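Local coordinates for ABC transporter ATP-binding protein (Sulfolobus tokodaii, PDB 2PJZ), which probably binds and hydrolyses ATP as the nucleotide-binding component of an ABC transporter, possibly one for cobalt, at residues I34-N39 against Y194-L199; S77-E82 against V137-A142; L152-E157 against T182-M187; S211-S216 against M246-L251. One frame throughout, in Å; residues are numbered along the deposited sequence.

Contact 1 (I34-N39 against Y194-L199); sequences IILGPN and YKAYFL
Y197 O takes the shortest bond of this strand pair, from L36 N at 2.7 Å with an N-H...O angle of 169°, and the CA-H of I35 leans on the same oxygen. Earlier on the strand, I34 O is gripped in a similar way: Y197 N donates to it at 2.8 Å, and A196 CA approaches it at 3.2 Å. Bonds from I34 N to K195 O and from L199 N to L36 O complete the ladder, which is that of parallel strands; the axes of segments 34-36 and 195-199 come within 4.5 Å and are turned by 30°. I34, L36, A196 and F198 share one face of the sheet. There L36 and F198 lie side by side and point the same way, L36 CD1 reaching F198 CE1 at 4.0 Å, while I34 CD1 touches Y194 CB at 4.2 Å. On the face of I35 and Y197, I35 CG2, anti to its backbone N, reaches L199 CB at 4.1 Å. Strand 177-182 borders 32-36 on its other side and supplies backbone bonds to I35, and strand 203-209 borders 195-200 antiparallel on its other side, so the pair is closed in. At the strand's end G37 O accepts a hydrogen bond from K43 NZ. A parallel strand running straight into such a glycine-rich turn is consistent with the Walker A P-loop of the ABC ATPases.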
loop_
_atom_site.group_PDB
_atom_site.type_symbol
_atom_site.label_atom_id
_atom_site.label_comp_id
_atom_site.label_asym_id
_atom_site.label_seq_id
_atom_site.Cartn_x
_atom_site.Cartn_y
_atom_site.Cartn_z
ATOM N N ILE A 34 1.395 2.951 -6.203
ATOM C CA ILE A 34 0.842 1.678 -5.775
ATOM C C ILE A 34 1.886 0.593 -5.962
ATOM O O ILE A 34 2.560 0.536 -6.989
ATOM C CB ILE A 34 -0.447 1.327 -6.585
ATOM C CG1 ILE A 34 -1.518 2.386 -6.340
ATOM C CG2 ILE A 34 -0.974 -0.093 -6.208
ATOM C CD1 ILE A 34 -2.649 2.347 -7.376
ATOM N N ILE A 35 2.062 -0.255 -4.956
ATOM C CA ILE A 35 2.999 -1.343 -5.113
ATOM C C ILE A 35 2.114 -2.572 -5.192
ATOM O O ILE A 35 1.302 -2.801 -4.286
ATOM C CB ILE A 35 3.963 -1.454 -3.901
ATOM C CG1 ILE A 35 4.907 -0.237 -3.866
ATOM C CG2 ILE A 35 4.765 -2.778 -3.972
ATOM C CD1 ILE A 35 5.917 -0.290 -2.670
ATOM N N LEU A 36 2.259 -3.315 -6.301
ATOM C CA LEU A 36 1.427 -4.494 -6.569
ATOM C C LEU A 36 2.268 -5.708 -6.365
ATOM O O LEU A 36 3.378 -5.784 -6.852
ATOM C CB LEU A 36 0.933 -4.518 -8.036
ATOM C CG LEU A 36 0.021 -3.412 -8.496
ATOM C CD1 LEU A 36 -0.178 -3.503 -10.031
ATOM C CD2 LEU A 36 -1.323 -3.498 -7.719
ATOM N N GLY A 37 1.773 -6.668 -5.612
ATOM C CA GLY A 37 2.592 -7.865 -5.451
ATOM C C GLY A 37 1.683 -8.951 -4.942
ATOM O O GLY A 37 0.727 -8.648 -4.241
ATOM N N PRO A 38 1.998 -10.215 -5.278
ATOM C CA PRO A 38 1.257 -11.344 -4.721
ATOM C C PRO A 38 1.321 -11.399 -3.216
ATOM O O PRO A 38 2.241 -10.831 -2.593
ATOM C CB PRO A 38 1.948 -12.575 -5.343
ATOM C CG PRO A 38 3.199 -12.111 -5.917
ATOM C CD PRO A 38 3.052 -10.641 -6.219
ATOM N N ASN A 39 0.352 -12.093 -2.628
ATOM C CA ASN A 39 0.394 -12.375 -1.221
ATOM C C ASN A 39 1.740 -13.052 -0.968
ATOM O O ASN A 39 2.230 -13.827 -1.802
ATOM C CB ASN A 39 -0.813 -13.225 -0.767
ATOM C CG ASN A 39 -2.029 -12.366 -0.399
ATOM O OD1 ASN A 39 -1.889 -11.191 -0.028
ATOM N ND2 ASN A 39 -3.227 -12.951 -0.493
ATOM N N TYR A 194 -2.576 7.101 -11.366
ATOM C CA TYR A 194 -1.483 6.788 -10.411
ATOM C C TYR A 194 -0.413 5.964 -11.057
ATOM O O TYR A 194 -0.665 5.356 -12.090
ATOM C CB TYR A 194 -2.036 6.051 -9.194
ATOM C CG TYR A 194 -2.844 6.944 -8.321
ATOM C CD1 TYR A 194 -2.587 7.056 -6.961
ATOM C CD2 TYR A 194 -3.893 7.683 -8.858
ATOM C CE1 TYR A 194 -3.368 7.924 -6.161
ATOM C CE2 TYR A 194 -4.639 8.537 -8.095
ATOM C CZ TYR A 194 -4.385 8.665 -6.761
ATOM O OH TYR A 194 -5.189 9.536 -6.062
ATOM N N LYS A 195 0.796 5.977 -10.486
ATOM C CA LYS A 195 1.874 5.122 -10.943
ATOM C C LYS A 195 1.892 3.864 -10.070
ATOM O O LYS A 195 1.576 3.932 -8.863
ATOM C CB LYS A 195 3.238 5.809 -10.815
ATOM C CG LYS A 195 3.448 7.030 -11.731
ATOM C CD LYS A 195 4.880 7.517 -11.567
ATOM C CE LYS A 195 5.051 8.923 -12.130
ATOM N NZ LYS A 195 6.099 9.592 -11.305
ATOM N N ALA A 196 2.261 2.754 -10.702
ATOM C CA ALA A 196 2.466 1.457 -10.047
ATOM C C ALA A 196 3.878 0.872 -10.191
ATOM O O ALA A 196 4.591 1.046 -11.200
ATOM C CB ALA A 196 1.407 0.407 -10.560
ATOM N N TYR A 197 4.257 0.111 -9.166
ATOM C CA TYR A 197 5.430 -0.733 -9.188
ATOM C C TYR A 197 4.973 -2.160 -8.873
ATOM O O TYR A 197 3.986 -2.348 -8.195
ATOM C CB TYR A 197 6.396 -0.311 -8.085
ATOM C CG TYR A 197 7.009 1.044 -8.321
ATOM C CD1 TYR A 197 8.290 1.144 -8.850
ATOM C CD2 TYR A 197 6.303 2.211 -8.023
ATOM C CE1 TYR A 197 8.890 2.392 -9.088
ATOM C CE2 TYR A 197 6.881 3.478 -8.254
ATOM C CZ TYR A 197 8.186 3.536 -8.785
ATOM O OH TYR A 197 8.792 4.742 -9.051
ATOM N N PHE A 198 5.679 -3.139 -9.419
ATOM C CA PHE A 198 5.484 -4.546 -9.068
ATOM C C PHE A 198 6.581 -4.998 -8.099
ATOM O O PHE A 198 7.749 -4.748 -8.340
ATOM C CB PHE A 198 5.613 -5.405 -10.332
ATOM C CG PHE A 198 4.450 -5.253 -11.260
ATOM C CD1 PHE A 198 3.337 -6.106 -11.145
ATOM C CD2 PHE A 198 4.457 -4.253 -12.232
ATOM C CE1 PHE A 198 2.242 -5.978 -12.011
ATOM C CE2 PHE A 198 3.370 -4.127 -13.114
ATOM C CZ PHE A 198 2.263 -4.981 -12.998
ATOM N N LEU A 199 6.197 -5.671 -7.024
ATOM C CA LEU A 199 7.195 -6.360 -6.186
ATOM C C LEU A 199 7.216 -7.804 -6.697
ATOM O O LEU A 199 6.365 -8.601 -6.294
ATOM C CB LEU A 199 6.796 -6.286 -4.704
ATOM C CG LEU A 199 7.800 -6.764 -3.637
ATOM C CD1 LEU A 199 9.167 -6.060 -3.737
ATOM C CD2 LEU A 199 7.196 -6.550 -2.300
#

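Contact 2 (S77-E82 against V137-A142); sequences STNLPE and VRTSLA
S77 and N79 run beside helix 131-144 as strand 76-78 ends and turns, with CA of S77 5.0 Å from CA of A142 and CA of N79 4.8 Å from CA of R138. R138 carries the end of the contact at N79 and P81. Its chain bends at chi3 (-76°), which sets the place of NE; NH1 donates to N79 O at 2.8 Å, the oxygen lying close to the guanidinium plane. P81 CG rests over one face of that group, nearer its rim, 3.7 Å from R138 NH1. An alanine at R138 would probably leave N79 O without this donor and open a gap against the P81 ring. N79 lies alongside T139, and its ND2 donates to T139 OG1 at 3.0 Å with the hydroxyl near the amide plane. A142 CB packs against T78 O at 3.6 Å, while S77 OG donates to A142 O at 2.9 Å on a lone pair. T78 OG1, which also hydrogen-bonds to G151 O, accepts from L80 N in an ST turn where the strand ends. The contact thus joins the edge strand 76-78 to helix 131-144, with T139 also packing on helix 161-173 and N79 OD1 accepting from D153 N of the adjoining strand 149-153.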
loop_
_atom_site.group_PDB
_atom_site.type_symbol
_atom_site.label_atom_id
_atom_site.label_comp_id
_atom_site.label_asym_id
_atom_site.label_seq_id
_atom_site.Cartn_x
_atom_site.Cartn_y
_atom_site.Cartn_z
ATOM N N SER A 77 1.075 9.212 8.261
ATOM C CA SER A 77 0.092 8.292 8.803
ATOM C C SER A 77 0.189 6.934 8.125
ATOM O O SER A 77 0.574 6.840 6.966
ATOM C CB SER A 77 -1.348 8.791 8.506
ATOM O OG SER A 77 -1.649 9.905 9.260
ATOM N N THR A 78 -0.208 5.888 8.847
ATOM C CA THR A 78 -0.387 4.559 8.257
ATOM C C THR A 78 -1.692 3.968 8.809
ATOM O O THR A 78 -2.157 4.342 9.897
ATOM C CB THR A 78 0.838 3.597 8.537
ATOM O OG1 THR A 78 0.647 2.311 7.902
ATOM C CG2 THR A 78 1.020 3.372 10.064
ATOM N N ASN A 79 -2.298 3.092 8.030
ATOM C CA ASN A 79 -3.455 2.314 8.519
ATOM C C ASN A 79 -3.054 0.959 9.051
ATOM O O ASN A 79 -3.926 0.150 9.368
ATOM C CB ASN A 79 -4.477 2.132 7.392
ATOM C CG ASN A 79 -3.996 1.169 6.299
ATOM O OD1 ASN A 79 -2.824 0.782 6.249
ATOM N ND2 ASN A 79 -4.928 0.747 5.439
ATOM N N LEU A 80 -1.739 0.704 9.179
ATOM C CA LEU A 80 -1.285 -0.634 9.636
ATOM C C LEU A 80 -1.825 -0.937 11.037
ATOM O O LEU A 80 -1.835 -0.055 11.913
ATOM C CB LEU A 80 0.246 -0.757 9.658
ATOM C CG LEU A 80 0.925 -0.948 8.298
ATOM C CD1 LEU A 80 2.426 -0.579 8.482
ATOM C CD2 LEU A 80 0.775 -2.371 7.742
ATOM N N PRO A 81 -2.260 -2.187 11.256
ATOM C CA PRO A 81 -2.898 -2.508 12.543
ATOM C C PRO A 81 -1.970 -2.233 13.734
ATOM O O PRO A 81 -2.445 -1.853 14.795
ATOM C CB PRO A 81 -3.212 -4.009 12.433
ATOM C CG PRO A 81 -3.218 -4.316 11.012
ATOM C CD PRO A 81 -2.224 -3.339 10.344
ATOM N N GLU A 82 -0.660 -2.391 13.535
ATOM C CA GLU A 82 0.358 -2.145 14.580
ATOM C C GLU A 82 0.313 -0.705 15.144
ATOM O O GLU A 82 0.743 -0.452 16.284
ATOM C CB GLU A 82 1.766 -2.419 14.029
ATOM C CG GLU A 82 2.115 -3.886 13.751
ATOM C CD GLU A 82 1.732 -4.385 12.359
ATOM O OE1 GLU A 82 0.896 -3.775 11.632
ATOM O OE2 GLU A 82 2.266 -5.447 11.993
ATOM N N VAL A 137 -11.994 1.560 9.352
ATOM C CA VAL A 137 -11.730 2.450 10.506
ATOM C C VAL A 137 -10.248 2.901 10.524
ATOM O O VAL A 137 -9.946 4.109 10.681
ATOM C CB VAL A 137 -12.165 1.792 11.839
ATOM C CG1 VAL A 137 -11.608 2.537 13.077
ATOM C CG2 VAL A 137 -13.706 1.710 11.900
ATOM N N ARG A 138 -9.333 1.947 10.315
ATOM C CA ARG A 138 -7.896 2.269 10.335
ATOM C C ARG A 138 -7.471 3.206 9.188
ATOM O O ARG A 138 -6.665 4.143 9.381
ATOM C CB ARG A 138 -7.065 0.965 10.339
ATOM C CG ARG A 138 -7.057 0.277 11.725
ATOM C CD ARG A 138 -6.193 -1.015 11.722
ATOM N NE ARG A 138 -6.867 -2.148 11.069
ATOM C CZ ARG A 138 -6.546 -2.646 9.876
ATOM N NH1 ARG A 138 -5.533 -2.153 9.156
ATOM N NH2 ARG A 138 -7.236 -3.678 9.400
ATOM N N THR A 139 -8.011 2.977 7.999
ATOM C CA THR A 139 -7.753 3.894 6.878
ATOM C C THR A 139 -8.331 5.296 7.174
ATOM O O THR A 139 -7.682 6.325 6.931
ATOM C CB THR A 139 -8.267 3.316 5.537
ATOM O OG1 THR A 139 -7.571 2.096 5.248
ATOM C CG2 THR A 139 -8.002 4.296 4.382
ATOM N N SER A 140 -9.530 5.333 7.743
ATOM C CA SER A 140 -10.163 6.592 8.101
ATOM C C SER A 140 -9.339 7.330 9.169
ATOM O O SER A 140 -9.109 8.534 9.056
ATOM C CB SER A 140 -11.613 6.344 8.566
ATOM O OG SER A 140 -12.386 5.851 7.497
ATOM N N LEU A 141 -8.876 6.618 10.188
ATOM C CA LEU A 141 -7.959 7.226 11.180
ATOM C C LEU A 141 -6.679 7.814 10.526
ATOM O O LEU A 141 -6.242 8.932 10.863
ATOM C CB LEU A 141 -7.561 6.192 12.235
ATOM C CG LEU A 141 -8.653 5.772 13.236
ATOM C CD1 LEU A 141 -8.251 4.464 13.885
ATOM C CD2 LEU A 141 -8.907 6.852 14.313
ATOM N N ALA A 142 -6.080 7.045 9.623
ATOM C CA ALA A 142 -4.876 7.516 8.920
ATOM C C ALA A 142 -5.166 8.829 8.152
ATOM O O ALA A 142 -4.372 9.771 8.197
ATOM C CB ALA A 142 -4.351 6.449 7.987
#

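Contact 3 (L152-E157 against T182-M187); sequences LDEPFE and THELDM
E157 CG lies anti to its backbone N (chi1 -173°) with the chain extended beyond, and H183 CG sits between its own N and carbonyl carbon (chi1 71°); with these turns carboxylate and imidazole meet. The segments are consistent with the Walker B strand 149-153 and its following turn, and with the switch-histidine loop of ABC ATPases. H183 NE2 donates to E157 OE2 at 3.0 Å; the oxygen lies near the ring plane, but the donor stands above the carboxylate plane. T182 OG1 donates to E154 OE1 at 3.0 Å and accepts from E184 N in an ST turn. A water ties the loops together, donating to E154 OE1 and to E184 OE1 and accepting from F156 N. E184 OE1 also forms a salt bridge to R164. P155 CG backs one face of the F156 ring and M187 the opposite one. An alanine at F156 would probably leave M187 without its aromatic partner and its side chain free to turn. In that Met-aromatic pair M187 CG makes a CH-pi contact over the ring centre, 3.5 Å from the centroid of F156, with SD over the same face at 4.3 Å.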
loop_
_atom_site.group_PDB
_atom_site.type_symbol
_atom_site.label_atom_id
_atom_site.label_comp_id
_atom_site.label_asym_id
_atom_site.label_seq_id
_atom_site.Cartn_x
_atom_site.Cartn_y
_atom_site.Cartn_z
ATOM N N LEU A 152 -0.369 3.015 3.081
ATOM C CA LEU A 152 -1.632 2.318 3.213
ATOM C C LEU A 152 -1.500 0.851 2.820
ATOM O O LEU A 152 -1.096 0.533 1.711
ATOM C CB LEU A 152 -2.725 3.018 2.415
ATOM C CG LEU A 152 -3.055 4.431 2.852
ATOM C CD1 LEU A 152 -4.045 5.064 1.867
ATOM C CD2 LEU A 152 -3.627 4.432 4.287
ATOM N N ASP A 153 -1.808 -0.029 3.763
ATOM C CA ASP A 153 -1.793 -1.475 3.492
ATOM C C ASP A 153 -3.208 -1.979 3.112
ATOM O O ASP A 153 -4.172 -1.809 3.870
ATOM C CB ASP A 153 -1.289 -2.217 4.719
ATOM C CG ASP A 153 -1.102 -3.712 4.469
ATOM O OD1 ASP A 153 -0.759 -4.106 3.337
ATOM O OD2 ASP A 153 -1.329 -4.471 5.413
ATOM N N GLU A 154 -3.315 -2.610 1.952
ATOM C CA GLU A 154 -4.546 -3.338 1.539
ATOM C C GLU A 154 -5.839 -2.675 1.987
ATOM O O GLU A 154 -6.635 -3.306 2.718
ATOM C CB GLU A 154 -4.521 -4.780 2.082
ATOM C CG GLU A 154 -3.430 -5.620 1.482
ATOM C CD GLU A 154 -3.754 -6.103 0.070
ATOM O OE1 GLU A 154 -4.750 -5.642 -0.551
ATOM O OE2 GLU A 154 -2.970 -6.941 -0.408
ATOM N N PRO A 155 -6.076 -1.416 1.570
ATOM C CA PRO A 155 -7.221 -0.709 2.154
ATOM C C PRO A 155 -8.588 -1.237 1.662
ATOM O O PRO A 155 -9.610 -0.820 2.175
ATOM C CB PRO A 155 -7.014 0.742 1.706
ATOM C CG PRO A 155 -6.190 0.651 0.449
ATOM C CD PRO A 155 -5.328 -0.584 0.595
ATOM N N PHE A 156 -8.576 -2.171 0.715
ATOM C CA PHE A 156 -9.814 -2.601 0.045
ATOM C C PHE A 156 -10.157 -4.051 0.338
ATOM O O PHE A 156 -11.229 -4.532 -0.052
ATOM C CB PHE A 156 -9.695 -2.440 -1.472
ATOM C CG PHE A 156 -9.156 -1.105 -1.916
ATOM C CD1 PHE A 156 -9.921 0.044 -1.804
ATOM C CD2 PHE A 156 -7.887 -1.019 -2.493
ATOM C CE1 PHE A 156 -9.432 1.277 -2.233
ATOM C CE2 PHE A 156 -7.389 0.203 -2.929
ATOM C CZ PHE A 156 -8.164 1.351 -2.796
ATOM N N GLU A 157 -9.261 -4.754 1.016
ATOM C CA GLU A 157 -9.449 -6.181 1.224
ATOM C C GLU A 157 -10.559 -6.413 2.241
ATOM O O GLU A 157 -10.620 -5.736 3.252
ATOM C CB GLU A 157 -8.130 -6.839 1.622
ATOM C CG GLU A 157 -8.196 -8.345 1.700
ATOM C CD GLU A 157 -6.837 -9.019 1.560
ATOM O OE1 GLU A 157 -5.790 -8.363 1.764
ATOM O OE2 GLU A 157 -6.821 -10.227 1.241
ATOM N N THR A 182 -1.139 -3.407 -2.393
ATOM C CA THR A 182 -2.280 -4.303 -2.625
ATOM C C THR A 182 -1.948 -5.464 -3.531
ATOM O O THR A 182 -1.063 -5.361 -4.404
ATOM C CB THR A 182 -3.507 -3.535 -3.209
ATOM O OG1 THR A 182 -4.649 -4.414 -3.234
ATOM C CG2 THR A 182 -3.198 -3.017 -4.631
ATOM N N HIS A 183 -2.672 -6.578 -3.335
ATOM C CA HIS A 183 -2.573 -7.720 -4.236
ATOM C C HIS A 183 -3.805 -7.762 -5.177
ATOM O O HIS A 183 -3.867 -8.586 -6.097
ATOM C CB HIS A 183 -2.457 -9.033 -3.431
ATOM C CG HIS A 183 -3.718 -9.430 -2.728
ATOM N ND1 HIS A 183 -4.648 -10.276 -3.295
ATOM C CD2 HIS A 183 -4.203 -9.109 -1.503
ATOM C CE1 HIS A 183 -5.655 -10.452 -2.459
ATOM N NE2 HIS A 183 -5.416 -9.754 -1.366
ATOM N N GLU A 184 -4.768 -6.885 -4.910
ATOM C CA GLU A 184 -6.071 -6.867 -5.589
ATOM C C GLU A 184 -6.106 -6.032 -6.868
ATOM O O GLU A 184 -5.913 -4.831 -6.846
ATOM C CB GLU A 184 -7.147 -6.360 -4.628
ATOM C CG GLU A 184 -7.071 -7.064 -3.305
ATOM C CD GLU A 184 -8.284 -6.835 -2.477
ATOM O OE1 GLU A 184 -8.495 -5.682 -2.057
ATOM O OE2 GLU A 184 -9.012 -7.822 -2.228
ATOM N N LEU A 185 -6.368 -6.683 -7.982
ATOM C CA LEU A 185 -6.275 -6.026 -9.274
ATOM C C LEU A 185 -7.585 -5.347 -9.662
ATOM O O LEU A 185 -7.593 -4.448 -10.503
ATOM C CB LEU A 185 -5.864 -7.049 -10.339
ATOM C CG LEU A 185 -4.523 -7.760 -10.179
ATOM C CD1 LEU A 185 -4.447 -8.901 -11.156
ATOM C CD2 LEU A 185 -3.321 -6.819 -10.362
ATOM N N ASP A 186 -8.686 -5.767 -9.034
ATOM C CA ASP A 186 -10.019 -5.244 -9.357
ATOM C C ASP A 186 -10.225 -3.786 -8.920
ATOM O O ASP A 186 -11.236 -3.159 -9.252
ATOM C CB ASP A 186 -11.120 -6.184 -8.807
ATOM C CG ASP A 186 -11.163 -6.250 -7.263
ATOM O OD1 ASP A 186 -10.344 -5.593 -6.578
ATOM O OD2 ASP A 186 -12.048 -6.969 -6.720
ATOM N N MET A 187 -9.257 -3.244 -8.179
ATOM C CA MET A 187 -9.369 -1.885 -7.708
ATOM C C MET A 187 -8.612 -0.857 -8.550
ATOM O O MET A 187 -8.817 0.352 -8.391
ATOM C CB MET A 187 -8.928 -1.793 -6.247
ATOM C CG MET A 187 -9.825 -0.832 -5.514
ATOM S SD MET A 187 -11.337 -1.736 -5.232
ATOM C CE MET A 187 -12.596 -0.578 -5.804
HETATM O O HOH W 1 -6.590 -4.009 -0.946
#

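Contact 4 (S211-S216 against M246-L251); sequences SELLES and MKFGAL
L213 and F248 make the tight half of this contact, where the end of helix 210-214, leading into strand 216-220, meets the turn after strand 246-247; the weakly bonded strand 246-247 is the edge strand of an antiparallel sheet, next to 216-220. L213 CG is anti to its backbone N (chi1 -171°), and the branched end lies on a face of the F248 ring. Its CD1 stands over the ring centre, 3.7 Å from the centroid and close to the normal, a CH-pi contact, while CG reaches F248 CE2 at 3.7 Å. F198 and L185 also pack against F248, so the aromatic group is buried among apolar neighbours. The backbone adds one firm bond, F248 N to S216 O at 2.9 Å and 170°, with K247 CA-H touching the same oxygen. The other half is looser and partly water-mediated. L214 directs its side chain away, G249 is exposed, and E215 OE1 stays 5.7 Å from K247 NZ, whose salt bridge goes to D243. Direct contact gives way there to a water that bridges the two segments: it donates to L214 O at 2.7 Å and to S216 O, and accepts from G249 N at 2.9 Å.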
loop_
_atom_site.group_PDB
_atom_site.type_symbol
_atom_site.label_atom_id
_atom_site.label_comp_id
_atom_site.label_asym_id
_atom_site.label_seq_id
_atom_site.Cartn_x
_atom_site.Cartn_y
_atom_site.Cartn_z
ATOM N N SER A 211 -3.098 3.719 -15.763
ATOM C CA SER A 211 -3.953 3.909 -16.953
ATOM C C SER A 211 -3.464 3.017 -18.080
ATOM O O SER A 211 -4.265 2.323 -18.719
ATOM C CB SER A 211 -3.991 5.392 -17.391
ATOM O OG SER A 211 -4.754 5.537 -18.592
ATOM N N GLU A 212 -2.159 3.011 -18.322
ATOM C CA GLU A 212 -1.568 2.238 -19.397
ATOM C C GLU A 212 -1.556 0.732 -19.080
ATOM O O GLU A 212 -1.836 -0.110 -19.948
ATOM C CB GLU A 212 -0.182 2.762 -19.729
ATOM C CG GLU A 212 -0.232 4.309 -19.904
ATOM C CD GLU A 212 0.530 4.845 -21.084
ATOM O OE1 GLU A 212 1.255 5.850 -20.908
ATOM O OE2 GLU A 212 0.385 4.303 -22.195
ATOM N N LEU A 213 -1.245 0.405 -17.825
ATOM C CA LEU A 213 -1.329 -0.988 -17.366
ATOM C C LEU A 213 -2.699 -1.607 -17.637
ATOM O O LEU A 213 -2.767 -2.707 -18.170
ATOM C CB LEU A 213 -1.019 -1.060 -15.871
ATOM C CG LEU A 213 -0.832 -2.421 -15.201
ATOM C CD1 LEU A 213 0.305 -3.213 -15.797
ATOM C CD2 LEU A 213 -0.613 -2.160 -13.701
ATOM N N LEU A 214 -3.768 -0.895 -17.282
ATOM C CA LEU A 214 -5.137 -1.418 -17.340
ATOM C C LEU A 214 -5.591 -1.789 -18.747
ATOM O O LEU A 214 -6.544 -2.576 -18.908
ATOM C CB LEU A 214 -6.126 -0.423 -16.746
ATOM C CG LEU A 214 -6.248 -0.297 -15.230
ATOM C CD1 LEU A 214 -6.966 0.959 -14.893
ATOM C CD2 LEU A 214 -6.975 -1.493 -14.632
ATOM N N GLU A 215 -4.913 -1.227 -19.749
ATOM C CA GLU A 215 -5.223 -1.480 -21.158
ATOM C C GLU A 215 -4.075 -2.193 -21.844
ATOM O O GLU A 215 -4.025 -2.273 -23.074
ATOM C CB GLU A 215 -5.603 -0.165 -21.889
ATOM C CG GLU A 215 -6.910 0.472 -21.372
ATOM C CD GLU A 215 -8.127 -0.470 -21.436
ATOM O OE1 GLU A 215 -8.157 -1.401 -22.294
ATOM O OE2 GLU A 215 -9.068 -0.280 -20.628
ATOM N N SER A 216 -3.155 -2.742 -21.055
ATOM C CA SER A 216 -1.988 -3.421 -21.594
ATOM C C SER A 216 -2.189 -4.928 -21.722
ATOM O O SER A 216 -3.165 -5.485 -21.203
ATOM C CB SER A 216 -0.795 -3.215 -20.662
ATOM O OG SER A 216 -1.131 -3.758 -19.390
ATOM N N MET A 246 -2.332 -11.703 -23.603
ATOM C CA MET A 246 -3.510 -11.646 -22.742
ATOM C C MET A 246 -3.579 -10.306 -22.012
ATOM O O MET A 246 -2.561 -9.759 -21.631
ATOM C CB MET A 246 -3.551 -12.802 -21.730
ATOM C CG MET A 246 -4.915 -12.928 -21.050
ATOM S SD MET A 246 -5.001 -13.936 -19.548
ATOM C CE MET A 246 -5.917 -12.739 -18.618
ATOM N N LYS A 247 -4.799 -9.814 -21.833
ATOM C CA LYS A 247 -5.060 -8.530 -21.213
ATOM C C LYS A 247 -4.693 -8.555 -19.727
ATOM O O LYS A 247 -5.117 -9.438 -18.980
ATOM C CB LYS A 247 -6.544 -8.164 -21.363
ATOM C CG LYS A 247 -7.030 -8.021 -22.814
ATOM C CD LYS A 247 -6.439 -6.772 -23.461
ATOM C CE LYS A 247 -6.883 -6.650 -24.920
ATOM N NZ LYS A 247 -6.145 -5.557 -25.620
ATOM N N PHE A 248 -3.904 -7.573 -19.303
ATOM C CA PHE A 248 -3.560 -7.462 -17.894
ATOM C C PHE A 248 -4.829 -7.324 -17.078
ATOM O O PHE A 248 -4.939 -7.898 -15.984
ATOM C CB PHE A 248 -2.642 -6.255 -17.652
ATOM C CG PHE A 248 -2.246 -6.115 -16.221
ATOM C CD1 PHE A 248 -1.099 -6.732 -15.752
ATOM C CD2 PHE A 248 -3.052 -5.425 -15.342
ATOM C CE1 PHE A 248 -0.746 -6.639 -14.410
ATOM C CE2 PHE A 248 -2.707 -5.325 -14.004
ATOM C CZ PHE A 248 -1.545 -5.934 -13.558
ATOM N N GLY A 249 -5.794 -6.579 -17.625
ATOM C CA GLY A 249 -7.112 -6.416 -17.015
ATOM C C GLY A 249 -7.903 -7.689 -16.750
ATOM O O GLY A 249 -8.862 -7.680 -15.981
ATOM N N ALA A 250 -7.536 -8.785 -17.403
ATOM C CA ALA A 250 -8.278 -10.014 -17.215
ATOM C C ALA A 250 -7.502 -10.991 -16.340
ATOM O O ALA A 250 -7.981 -12.095 -16.054
ATOM C CB ALA A 250 -8.640 -10.644 -18.580
ATOM N N LEU A 251 -6.328 -10.556 -15.862
ATOM C CA LEU A 251 -5.392 -11.440 -15.170
ATOM C C LEU A 251 -5.995 -12.144 -13.955
ATOM O O LEU A 251 -5.739 -13.324 -13.719
ATOM C CB LEU A 251 -4.105 -10.693 -14.785
ATOM C CG LEU A 251 -2.856 -11.530 -15.026
ATOM C CD1 LEU A 251 -2.645 -11.645 -16.518
ATOM C CD2 LEU A 251 -1.649 -10.904 -14.352
HETATM O O HOH W 2 -5.758 -4.929 -19.963
#

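Contacts 1 and 2 are buried, contacts 3 and 4 partly so; the centre of contact 4 lies about 20 Å from the centre of the chain, the farthest of the four. Contacts 1, 2 and 3 all reach the six-stranded mixed sheet: contact 1 is a strand pair within it, contact 2 joins its edge to a helix, and contact 3 links the loops leaving two of its strands. Their chemistry shifts accordingly, from backbone ladder to side-chain bonds, mostly to backbone oxygens, to carboxylates, histidine and water. I35 O and T182 N probably bond between contacts 1 and 3. Contact 4 belongs to another, antiparallel sheet, but F198 of contact 1 and L185 of contact 3 both pack on its F248.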